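Local coordinates for 457aa long hypothetical protein (Pyrococcus horikoshii, PDB 2CSU), which is of unknown function but combines a Rossmann-type CoA-binding domain with flavodoxin-like and ligase-CoA domains of the succinyl-CoA synthetase superfamily, at residues A[12-17]-A[70-75]; A[16-21]-A[48-53]; A[289-294]-A[446-451]; A[314-319]-A[440-445]. All coordinates share one frame; numbering follows the deposited sequence.

Interaction 1: residues A[12-17]-A[70-75]; sequences AVIGAS and IVVPKR
In the Rossmann-type parallel sheet of the CoA-binding domain, Ile14 and Ile70 form a parallel bridge between strands 10-14 and 67-70, close to the ends where both strands give way to loops. Ile14 CA and Ile70 CA are 5.0 Å apart, and the two side chains share a face of the sheet that helix 74-87 covers through Val77, Thr80 and Cys84. The contact between them is loose, with Ile14 CD1 4.4 Å from Ile70 CG1. Val13 lies on the other face and packs on Val27 and Leu31 of helix 23-31.

Past the bridge, the backbone carbonyl of Ile14 holds the start of the second loop: Val71 N donates to Ile14 O at 2.9 Å with an N-H...O angle of 165°. Two methyl groups also come close to that oxygen. Val71 CG1 comes within 3.2 Å of Ile14 O, placed there by a chi1 of 67° that sets it between its own backbone N and carbonyl carbon. Val72 CG1 is 3.3 Å from Ile14 O and also meets the CG2 branch of Ile14.

A type II turn from Val13 to Ala16 carries the chain out of strand 10-14 into the first loop. Gly15 holds its third position with a phi of 118°, a conformation common for glycine there, and its backbone comes close to both valines: Gly15 CA lies 3.7 Å from Val71 CG1 and 3.4 Å from Val72 CG1.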
loop_
_atom_site.group_PDB
_atom_site.type_symbol
_atom_site.label_atom_id
_atom_site.label_comp_id
_atom_site.label_asym_id
_atom_site.label_seq_id
_atom_site.Cartn_x
_atom_site.Cartn_y
_atom_site.Cartn_z
ATOM N N ALA A 12 23.654 10.384 -27.374
ATOM C CA ALA A 12 23.717 9.460 -28.491
ATOM C C ALA A 12 23.050 8.175 -28.030
ATOM O O ALA A 12 23.441 7.592 -27.007
ATOM C CB ALA A 12 25.181 9.184 -28.891
ATOM N N VAL A 13 22.013 7.749 -28.739
ATOM C CA VAL A 13 21.374 6.498 -28.365
ATOM C C VAL A 13 21.808 5.502 -29.419
ATOM O O VAL A 13 21.319 5.513 -30.545
ATOM C CB VAL A 13 19.851 6.605 -28.325
ATOM C CG1 VAL A 13 19.266 5.276 -27.856
ATOM C CG2 VAL A 13 19.434 7.720 -27.365
ATOM N N ILE A 14 22.764 4.656 -29.055
ATOM C CA ILE A 14 23.298 3.686 -29.994
ATOM C C ILE A 14 22.468 2.421 -29.935
ATOM O O ILE A 14 22.510 1.679 -28.965
ATOM C CB ILE A 14 24.791 3.435 -29.677
ATOM C CG1 ILE A 14 25.489 4.801 -29.559
ATOM C CG2 ILE A 14 25.437 2.570 -30.767
ATOM C CD1 ILE A 14 26.986 4.757 -29.275
ATOM N N GLY A 15 21.688 2.195 -30.981
ATOM C CA GLY A 15 20.822 1.040 -31.008
ATOM C C GLY A 15 19.382 1.519 -31.080
ATOM O O GLY A 15 18.446 0.732 -30.974
ATOM N N ALA A 16 19.199 2.825 -31.245
ATOM C CA ALA A 16 17.848 3.372 -31.368
ATOM C C ALA A 16 17.205 2.547 -32.479
ATOM O O ALA A 16 17.846 2.252 -33.498
ATOM C CB ALA A 16 17.899 4.855 -31.753
ATOM N N SER A 17 15.946 2.172 -32.291
ATOM C CA SER A 17 15.272 1.338 -33.277
ATOM C C SER A 17 13.842 1.763 -33.613
ATOM O O SER A 17 13.202 2.502 -32.861
ATOM C CB SER A 17 15.292 -0.111 -32.764
ATOM O OG SER A 17 14.661 -1.012 -33.645
ATOM N N ILE A 70 24.152 2.741 -24.733
ATOM C CA ILE A 70 24.427 1.615 -25.587
ATOM C C ILE A 70 23.375 0.551 -25.349
ATOM O O ILE A 70 23.294 -0.046 -24.273
ATOM C CB ILE A 70 25.844 1.086 -25.345
ATOM C CG1 ILE A 70 26.850 2.198 -25.684
ATOM C CG2 ILE A 70 26.086 -0.154 -26.186
ATOM C CD1 ILE A 70 28.331 1.798 -25.605
ATOM N N VAL A 71 22.548 0.344 -26.370
ATOM C CA VAL A 71 21.467 -0.621 -26.311
ATOM C C VAL A 71 21.460 -1.493 -27.558
ATOM O O VAL A 71 20.436 -1.750 -28.180
ATOM C CB VAL A 71 20.148 0.136 -26.158
ATOM C CG1 VAL A 71 19.855 0.939 -27.428
ATOM C CG2 VAL A 71 19.017 -0.848 -25.905
ATOM N N VAL A 72 22.681 -1.897 -27.949
ATOM C CA VAL A 72 22.817 -2.853 -29.035
ATOM C C VAL A 72 23.150 -4.247 -28.489
ATOM O O VAL A 72 23.417 -4.431 -27.311
ATOM C CB VAL A 72 23.933 -2.365 -29.954
ATOM C CG1 VAL A 72 23.518 -1.054 -30.616
ATOM C CG2 VAL A 72 25.200 -2.146 -29.150
ATOM N N PRO A 73 23.059 -5.247 -29.383
ATOM C CA PRO A 73 23.432 -6.614 -29.043
ATOM C C PRO A 73 24.863 -6.724 -28.495
ATOM O O PRO A 73 25.751 -5.945 -28.806
ATOM C CB PRO A 73 23.261 -7.461 -30.303
ATOM C CG PRO A 73 22.304 -6.705 -31.222
ATOM C CD PRO A 73 22.535 -5.197 -30.734
ATOM N N LYS A 74 25.040 -7.727 -27.608
ATOM C CA LYS A 74 26.289 -7.871 -26.866
ATOM C C LYS A 74 27.537 -7.755 -27.748
ATOM O O LYS A 74 28.485 -7.049 -27.435
ATOM C CB LYS A 74 26.251 -9.236 -26.168
ATOM C CG LYS A 74 27.445 -9.469 -25.242
ATOM C CD LYS A 74 28.326 -10.626 -25.723
ATOM C CE LYS A 74 28.773 -11.540 -24.575
ATOM N NZ LYS A 74 29.971 -12.288 -24.962
ATOM N N ARG A 75 27.537 -8.496 -28.878
ATOM C CA ARG A 75 28.797 -8.582 -29.621
ATOM C C ARG A 75 29.246 -7.224 -30.185
ATOM O O ARG A 75 30.385 -7.038 -30.596
ATOM C CB ARG A 75 28.611 -9.584 -30.761
ATOM C CG ARG A 75 27.609 -9.096 -31.809
ATOM C CD ARG A 75 27.369 -10.140 -32.905
ATOM N NE ARG A 75 26.441 -9.623 -33.914
ATOM C CZ ARG A 75 25.126 -9.770 -33.674
ATOM N NH1 ARG A 75 24.713 -10.352 -32.561
ATOM N NH2 ARG A 75 24.236 -9.328 -34.570
#

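Interaction 2: residues A[16-21]-A[48-53]; sequences ASNDPK and EVQGVK
The carboxamide of Asn18 grips the backbone of Glu48 and Gln50 with both of its ends. Asn18 OD1 accepts from Gln50 N at 2.7 Å in a nearly straight bond (173°), although the donor is tilted from the plane of the carbonyl. Asn18 ND2 donates one N-H to Glu48 O at 3.1 Å, in the plane of both groups and on a lone pair of the acceptor. In a third bond the hairpin supplies the side chain: Gln50 NE2, on a chain extended beyond CG, donates to Ser17 O at 3.0 Å, and the same nitrogen is also bonded to Tyr25 O.

Gln50 and Gly51 occupy the two central positions of a type I' turn that closes the small antiparallel hairpin of strands 48-49 and 52-53. Within it, Glu48 OE2 accepts from Gly51 N at 2.7 Å. Across the contact, Val49 CG1 lies 4.0 Å from Ala16 CB and 3.5 Å from Ser17 O, while Phe28 and Pro41 extend this apolar patch.

The loop and hairpin are therefore joined by neutral amide and carbonyl groups. Because one end of Asn18 must donate and the other accept, the two backbone partners also fix which way its carboxamide is turned.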
loop_
_atom_site.group_PDB
_atom_site.type_symbol
_atom_site.label_atom_id
_atom_site.label_comp_id
_atom_site.label_asym_id
_atom_site.label_seq_id
_atom_site.Cartn_x
_atom_site.Cartn_y
_atom_site.Cartn_z
ATOM N N ALA A 16 19.199 2.825 -31.245
ATOM C CA ALA A 16 17.848 3.372 -31.368
ATOM C C ALA A 16 17.205 2.547 -32.479
ATOM O O ALA A 16 17.846 2.252 -33.498
ATOM C CB ALA A 16 17.899 4.855 -31.753
ATOM N N SER A 17 15.946 2.172 -32.291
ATOM C CA SER A 17 15.272 1.338 -33.277
ATOM C C SER A 17 13.842 1.763 -33.613
ATOM O O SER A 17 13.202 2.502 -32.861
ATOM C CB SER A 17 15.292 -0.111 -32.764
ATOM O OG SER A 17 14.661 -1.012 -33.645
ATOM N N ASN A 18 13.350 1.287 -34.754
ATOM C CA ASN A 18 11.983 1.575 -35.193
ATOM C C ASN A 18 11.109 0.370 -34.825
ATOM O O ASN A 18 9.882 0.420 -34.937
ATOM C CB ASN A 18 11.930 1.798 -36.712
ATOM C CG ASN A 18 12.470 3.153 -37.124
ATOM O OD1 ASN A 18 11.897 4.194 -36.789
ATOM N ND2 ASN A 18 13.576 3.151 -37.856
ATOM N N ASP A 19 11.757 -0.707 -34.393
ATOM C CA ASP A 19 11.067 -1.933 -33.999
ATOM C C ASP A 19 10.643 -1.805 -32.532
ATOM O O ASP A 19 11.483 -1.748 -31.638
ATOM C CB ASP A 19 11.997 -3.142 -34.189
ATOM C CG ASP A 19 11.291 -4.485 -33.958
ATOM O OD1 ASP A 19 10.053 -4.515 -33.786
ATOM O OD2 ASP A 19 11.987 -5.524 -33.961
ATOM N N PRO A 20 9.327 -1.750 -32.273
ATOM C CA PRO A 20 8.765 -1.622 -30.921
ATOM C C PRO A 20 9.126 -2.739 -29.949
ATOM O O PRO A 20 9.022 -2.563 -28.735
ATOM C CB PRO A 20 7.261 -1.543 -31.179
ATOM C CG PRO A 20 7.034 -1.062 -32.579
ATOM C CD PRO A 20 8.268 -1.595 -33.288
ATOM N N LYS A 21 9.549 -3.881 -30.480
ATOM C CA LYS A 21 9.918 -5.024 -29.653
ATOM C C LYS A 21 11.333 -4.937 -29.076
ATOM O O LYS A 21 11.699 -5.741 -28.218
ATOM C CB LYS A 21 9.785 -6.328 -30.452
ATOM C CG LYS A 21 8.355 -6.827 -30.644
ATOM C CD LYS A 21 8.345 -8.170 -31.385
ATOM C CE LYS A 21 6.983 -8.858 -31.337
ATOM N NZ LYS A 21 5.887 -8.080 -31.994
ATOM N N GLU A 48 16.650 7.050 -40.629
ATOM C CA GLU A 48 15.862 7.782 -39.661
ATOM C C GLU A 48 15.254 6.810 -38.669
ATOM O O GLU A 48 15.021 5.642 -38.981
ATOM C CB GLU A 48 14.785 8.582 -40.404
ATOM C CG GLU A 48 13.470 8.788 -39.694
ATOM C CD GLU A 48 12.512 7.629 -39.877
ATOM O OE1 GLU A 48 12.375 7.091 -40.999
ATOM O OE2 GLU A 48 11.886 7.257 -38.878
ATOM N N VAL A 49 15.018 7.298 -37.462
ATOM C CA VAL A 49 14.437 6.480 -36.423
ATOM C C VAL A 49 13.346 7.277 -35.759
ATOM O O VAL A 49 13.585 8.373 -35.248
ATOM C CB VAL A 49 15.494 6.058 -35.367
ATOM C CG1 VAL A 49 14.817 5.335 -34.213
ATOM C CG2 VAL A 49 16.517 5.141 -36.008
ATOM N N GLN A 50 12.143 6.721 -35.777
ATOM C CA GLN A 50 11.005 7.385 -35.177
ATOM C C GLN A 50 10.877 8.824 -35.677
ATOM O O GLN A 50 10.537 9.738 -34.926
ATOM C CB GLN A 50 11.131 7.319 -33.643
ATOM C CG GLN A 50 10.815 5.918 -33.113
ATOM C CD GLN A 50 11.107 5.742 -31.632
ATOM O OE1 GLN A 50 10.570 6.465 -30.791
ATOM N NE2 GLN A 50 11.955 4.766 -31.305
ATOM N N GLY A 51 11.170 9.009 -36.961
ATOM C CA GLY A 51 11.056 10.318 -37.584
ATOM C C GLY A 51 12.247 11.239 -37.448
ATOM O O GLY A 51 12.223 12.351 -37.978
ATOM N N VAL A 52 13.282 10.789 -36.742
ATOM C CA VAL A 52 14.473 11.601 -36.549
ATOM C C VAL A 52 15.675 11.079 -37.336
ATOM O O VAL A 52 15.942 9.870 -37.393
ATOM C CB VAL A 52 14.855 11.698 -35.046
ATOM C CG1 VAL A 52 16.101 12.558 -34.875
ATOM C CG2 VAL A 52 13.699 12.307 -34.249
ATOM N N LYS A 53 16.387 12.016 -37.953
ATOM C CA LYS A 53 17.600 11.722 -38.733
ATOM C C LYS A 53 18.535 10.906 -37.877
ATOM O O LYS A 53 18.920 11.299 -36.783
ATOM C CB LYS A 53 18.343 13.019 -39.197
ATOM C CG LYS A 53 19.398 12.799 -40.329
ATOM C CD LYS A 53 20.714 13.634 -40.224
ATOM C CE LYS A 53 21.690 13.439 -41.431
ATOM N NZ LYS A 53 21.938 14.727 -42.119
#

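Interaction 3: residues A[289-294]-A[446-451]; sequences PLPRGN and EQAKNV
The backbone of Leu290 and Pro291 runs extended past one side of the C-terminal turns of helix 434-450, with Leu290 CA 5.7 Å from Ala448 CA at the nearest point. Leu290 points its side chain at the helix and forks over Gln447: Leu290 CD2 lies 4.0 Å and Leu290 CD1 4.2 Å from Gln447 CG, so both methyls rest on the aliphatic part of the glutamine. A chi1 of 174° sets that CG anti to the backbone N of Gln447. The polar end of the side chain is used differently, with Gln447 NE2 donating to Thr227 O. Leu290 CD1 reaches on to Val451 CG2, a marginal contact at 4.5 Å.

Helix 434-450 is the last helix of the chain, and residues 289-294 lead into strand 295-300, which pairs in parallel with strands 344-346 and 371-377. The contact thus packs the entry to this alpha/beta sheet against the closing helix of the ligase-CoA domain.

Ala448 is the small residue at the centre. Ala448 CB sits 3.5 Å from Pro291 O and 4.3 Å from Pro291 CG, meeting the proline at both its carbonyl and its ring, while Leu290 CB, from the preceding residue, lies 4.4 Å from Ala448 CB. Leu444, one helical turn earlier, also packs against both Leu290 and Pro291.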
loop_
_atom_site.group_PDB
_atom_site.type_symbol
_atom_site.label_atom_id
_atom_site.label_comp_id
_atom_site.label_asym_id
_atom_site.label_seq_id
_atom_site.Cartn_x
_atom_site.Cartn_y
_atom_site.Cartn_z
ATOM N N PRO A 289 11.225 20.221 7.389
ATOM C CA PRO A 289 12.366 20.552 8.233
ATOM C C PRO A 289 12.711 19.401 9.180
ATOM O O PRO A 289 11.851 18.658 9.636
ATOM C CB PRO A 289 12.006 21.798 9.040
ATOM C CG PRO A 289 10.758 22.361 8.367
ATOM C CD PRO A 289 10.086 21.046 7.752
ATOM N N LEU A 290 13.944 19.392 9.668
ATOM C CA LEU A 290 14.335 18.479 10.731
ATOM C C LEU A 290 13.849 18.938 12.108
ATOM O O LEU A 290 13.997 20.101 12.473
ATOM C CB LEU A 290 15.859 18.306 10.716
ATOM C CG LEU A 290 16.411 17.819 9.360
ATOM C CD1 LEU A 290 17.927 17.748 9.392
ATOM C CD2 LEU A 290 15.830 16.450 9.029
ATOM N N PRO A 291 13.255 18.016 12.886
ATOM C CA PRO A 291 12.729 18.284 14.228
ATOM C C PRO A 291 13.819 18.566 15.259
ATOM O O PRO A 291 14.891 17.958 15.222
ATOM C CB PRO A 291 11.963 17.009 14.544
ATOM C CG PRO A 291 12.814 15.960 13.882
ATOM C CD PRO A 291 13.089 16.591 12.543
ATOM N N ARG A 292 13.537 19.482 16.183
ATOM C CA ARG A 292 14.506 19.827 17.212
ATOM C C ARG A 292 14.385 18.878 18.407
ATOM O O ARG A 292 15.105 18.978 19.392
ATOM C CB ARG A 292 14.228 21.259 17.692
ATOM C CG ARG A 292 14.399 22.321 16.606
ATOM C CD ARG A 292 14.576 23.720 17.218
ATOM N NE ARG A 292 13.289 24.244 17.698
ATOM C CZ ARG A 292 12.967 24.038 18.989
ATOM N NH1 ARG A 292 13.782 23.361 19.776
ATOM N NH2 ARG A 292 11.827 24.537 19.482
ATOM N N GLY A 293 13.467 17.926 18.301
ATOM C CA GLY A 293 13.273 16.957 19.361
ATOM C C GLY A 293 12.472 15.781 18.844
ATOM O O GLY A 293 12.161 15.719 17.653
ATOM N N ASN A 294 12.121 14.853 19.726
ATOM C CA ASN A 294 11.364 13.683 19.312
ATOM C C ASN A 294 9.959 13.643 19.912
ATOM O O ASN A 294 9.348 12.577 19.989
ATOM C CB ASN A 294 12.102 12.408 19.722
ATOM C CG ASN A 294 12.042 12.163 21.222
ATOM O OD1 ASN A 294 12.121 13.099 22.017
ATOM N ND2 ASN A 294 11.902 10.902 21.613
ATOM N N GLU A 446 15.849 10.630 13.403
ATOM C CA GLU A 446 17.174 10.029 13.264
ATOM C C GLU A 446 18.137 10.906 12.468
ATOM O O GLU A 446 19.314 11.017 12.816
ATOM C CB GLU A 446 17.080 8.651 12.612
ATOM C CG GLU A 446 17.115 7.488 13.593
ATOM C CD GLU A 446 18.454 7.344 14.319
ATOM O OE1 GLU A 446 18.508 6.625 15.339
ATOM O OE2 GLU A 446 19.453 7.939 13.869
ATOM N N GLN A 447 17.648 11.526 11.400
ATOM C CA GLN A 447 18.562 12.372 10.637
ATOM C C GLN A 447 18.942 13.639 11.409
ATOM O O GLN A 447 20.018 14.213 11.248
ATOM C CB GLN A 447 17.876 12.734 9.319
ATOM C CG GLN A 447 18.680 13.734 8.486
ATOM C CD GLN A 447 19.970 13.091 8.026
ATOM O OE1 GLN A 447 20.268 11.941 8.299
ATOM N NE2 GLN A 447 20.768 13.908 7.310
ATOM N N ALA A 448 17.996 14.108 12.242
ATOM C CA ALA A 448 18.314 15.220 13.128
ATOM C C ALA A 448 19.468 14.844 14.059
ATOM O O ALA A 448 20.352 15.632 14.355
ATOM C CB ALA A 448 17.067 15.554 13.946
ATOM N N LYS A 449 19.406 13.589 14.553
ATOM C CA LYS A 449 20.514 13.079 15.355
ATOM C C LYS A 449 21.832 13.197 14.591
ATOM O O LYS A 449 22.812 13.759 15.054
ATOM C CB LYS A 449 20.246 11.604 15.661
ATOM C CG LYS A 449 19.462 11.391 16.956
ATOM C CD LYS A 449 18.730 10.049 16.959
ATOM C CE LYS A 449 18.939 9.263 18.257
ATOM N NZ LYS A 449 17.673 8.661 18.673
ATOM N N ASN A 450 21.828 12.598 13.387
ATOM C CA ASN A 450 23.034 12.584 12.568
ATOM C C ASN A 450 23.654 13.978 12.417
ATOM O O ASN A 450 24.818 14.206 12.711
ATOM C CB ASN A 450 22.669 12.001 11.203
ATOM C CG ASN A 450 22.515 10.507 11.332
ATOM O OD1 ASN A 450 22.599 9.940 12.419
ATOM N ND2 ASN A 450 22.296 9.854 10.177
ATOM N N VAL A 451 22.848 14.931 11.907
ATOM C CA VAL A 451 23.389 16.286 11.784
ATOM C C VAL A 451 23.644 16.917 13.156
ATOM O O VAL A 451 24.161 18.020 13.273
ATOM C CB VAL A 451 22.417 17.154 10.987
ATOM C CG1 VAL A 451 22.969 18.572 10.886
ATOM C CG2 VAL A 451 22.244 16.599 9.588
#

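Interaction 4: residues A[314-319]-A[440-445]; sequences DKRGLK and AAYALV
Arg316 and Tyr442 form a stack in which the guanidinium lies on the ring, with centres 4.7 Å apart and planes inclined by 30°. The tilt brings one nitrogen in closest: Arg316 NH1 stands over a ring face, 3.2 Å from Tyr442 CD2. Arg316 bends at chi2 (-81°), which places Arg316 CD against the root of the tyrosine, 3.7 Å from Tyr442 CB. The second terminal nitrogen, Arg316 NH2, has a weak hydrogen bond to Ser439 OG and a long, weak ion pair with Glu278.

The apolar part is carried by Leu318, whose two methyls meet residues one helical turn apart. Leu318 CD1 lies 3.2 Å from Ala441 CB, and Leu318 CD2 lies 3.3 Å from Val445 CG2. Both separations are below usual van der Waals contact, so the fit is tight. Leu313 joins the same cluster, touching Leu318 and Ala441.

Backbone bonding shapes the first segment. Helix 303-314 ends in a Schellman motif, with Gly317 at a phi of 93° and bonds back into the last turn; the chain then enters strand 319-320. Strand 295-300, this helix and strand 319-320, parallel to the first, make a beta-alpha-beta crossover, here packed at its helix-to-strand turn against helix 434-450.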
loop_
_atom_site.group_PDB
_atom_site.type_symbol
_atom_site.label_atom_id
_atom_site.label_comp_id
_atom_site.label_asym_id
_atom_site.label_seq_id
_atom_site.Cartn_x
_atom_site.Cartn_y
_atom_site.Cartn_z
ATOM N N ASP A 314 5.481 4.589 18.728
ATOM C CA ASP A 314 6.066 4.137 19.985
ATOM C C ASP A 314 7.171 3.105 19.747
ATOM O O ASP A 314 8.309 3.255 20.171
ATOM C CB ASP A 314 4.954 3.522 20.835
ATOM C CG ASP A 314 5.454 3.333 22.260
ATOM O OD1 ASP A 314 6.252 2.418 22.471
ATOM O OD2 ASP A 314 5.046 4.092 23.135
ATOM N N LYS A 315 6.784 2.006 19.074
ATOM C CA LYS A 315 7.758 0.964 18.778
ATOM C C LYS A 315 8.909 1.498 17.922
ATOM O O LYS A 315 9.913 0.838 17.689
ATOM C CB LYS A 315 7.038 -0.166 18.040
ATOM C CG LYS A 315 6.912 0.108 16.540
ATOM C CD LYS A 315 5.630 -0.481 15.951
ATOM C CE LYS A 315 5.891 -1.742 15.119
ATOM N NZ LYS A 315 4.651 -2.172 14.476
ATOM N N ARG A 316 8.716 2.730 17.414
ATOM C CA ARG A 316 9.755 3.343 16.595
ATOM C C ARG A 316 10.671 4.244 17.427
ATOM O O ARG A 316 11.672 4.766 16.951
ATOM C CB ARG A 316 9.075 4.164 15.500
ATOM C CG ARG A 316 8.799 3.341 14.241
ATOM C CD ARG A 316 10.039 3.221 13.349
ATOM N NE ARG A 316 9.676 2.701 12.028
ATOM C CZ ARG A 316 10.683 2.391 11.190
ATOM N NH1 ARG A 316 11.937 2.552 11.571
ATOM N NH2 ARG A 316 10.406 1.916 9.972
ATOM N N GLY A 317 10.258 4.349 18.683
ATOM C CA GLY A 317 11.028 5.121 19.636
ATOM C C GLY A 317 10.607 6.570 19.778
ATOM O O GLY A 317 11.186 7.307 20.567
ATOM N N LEU A 318 9.619 7.004 19.008
ATOM C CA LEU A 318 9.166 8.376 19.127
ATOM C C LEU A 318 8.264 8.487 20.347
ATOM O O LEU A 318 7.629 7.517 20.748
ATOM C CB LEU A 318 8.416 8.808 17.864
ATOM C CG LEU A 318 9.344 9.200 16.711
ATOM C CD1 LEU A 318 8.540 9.539 15.482
ATOM C CD2 LEU A 318 10.187 10.390 17.133
ATOM N N LYS A 319 8.207 9.673 20.939
ATOM C CA LYS A 319 7.382 9.881 22.118
ATOM C C LYS A 319 6.361 11.005 21.924
ATOM O O LYS A 319 6.600 11.948 21.173
ATOM C CB LYS A 319 8.281 10.194 23.318
ATOM C CG LYS A 319 9.280 9.097 23.655
ATOM C CD LYS A 319 8.587 7.811 24.075
ATOM C CE LYS A 319 9.605 6.786 24.593
ATOM N NZ LYS A 319 8.978 5.483 24.988
ATOM N N ALA A 440 8.255 7.649 8.539
ATOM C CA ALA A 440 8.705 8.962 8.098
ATOM C C ALA A 440 9.097 9.798 9.293
ATOM O O ALA A 440 10.117 10.491 9.268
ATOM C CB ALA A 440 7.600 9.672 7.295
ATOM N N ALA A 441 8.265 9.742 10.327
ATOM C CA ALA A 441 8.501 10.471 11.569
ATOM C C ALA A 441 9.830 10.028 12.166
ATOM O O ALA A 441 10.606 10.843 12.675
ATOM C CB ALA A 441 7.385 10.176 12.550
ATOM N N TYR A 442 10.073 8.720 12.105
ATOM C CA TYR A 442 11.303 8.129 12.621
ATOM C C TYR A 442 12.507 8.599 11.810
ATOM O O TYR A 442 13.538 8.950 12.375
ATOM C CB TYR A 442 11.228 6.601 12.560
ATOM C CG TYR A 442 12.560 5.920 12.813
ATOM C CD1 TYR A 442 13.087 5.831 14.103
ATOM C CD2 TYR A 442 13.312 5.403 11.756
ATOM C CE1 TYR A 442 14.336 5.239 14.337
ATOM C CE2 TYR A 442 14.557 4.817 11.973
ATOM C CZ TYR A 442 15.064 4.738 13.267
ATOM O OH TYR A 442 16.299 4.179 13.484
ATOM N N ALA A 443 12.377 8.613 10.487
ATOM C CA ALA A 443 13.490 9.032 9.645
ATOM C C ALA A 443 13.891 10.479 9.907
ATOM O O ALA A 443 15.072 10.810 9.875
ATOM C CB ALA A 443 13.155 8.830 8.166
ATOM N N LEU A 444 12.912 11.335 10.182
ATOM C CA LEU A 444 13.188 12.748 10.444
ATOM C C LEU A 444 13.955 12.953 11.758
ATOM O O LEU A 444 14.882 13.760 11.825
ATOM C CB LEU A 444 11.874 13.550 10.459
ATOM C CG LEU A 444 11.301 14.000 9.094
ATOM C CD1 LEU A 444 9.809 14.311 9.206
ATOM C CD2 LEU A 444 12.063 15.224 8.602
ATOM N N VAL A 445 13.577 12.223 12.802
ATOM C CA VAL A 445 14.269 12.366 14.084
ATOM C C VAL A 445 15.693 11.816 13.987
ATOM O O VAL A 445 16.638 12.474 14.419
ATOM C CB VAL A 445 13.502 11.652 15.228
ATOM C CG1 VAL A 445 14.347 11.607 16.488
ATOM C CG2 VAL A 445 12.222 12.394 15.520
#

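The four contacts form two pairs on opposite sides of the chain's centre. Interactions 1 and 2 have centres 12 Å apart and share Ala16 and Ser17: the loop leaving strand 10-14 meets the end of strand 67-70 first and the hairpin of residues 48-53 next. Interactions 3 and 4, with centres 10 Å apart, use successive parts of helix 434-450; interaction 4 is nested within the chain loop closed by interaction 3. They also touch directly, through a probable hydrogen bond between Asn294 O and Lys319 N (3.3 Å) and packing of Pro291 CD on Leu444 O (3.4 Å). The pairs are far apart: the nearest atoms of interactions 1 and 3 are about 34 Å apart.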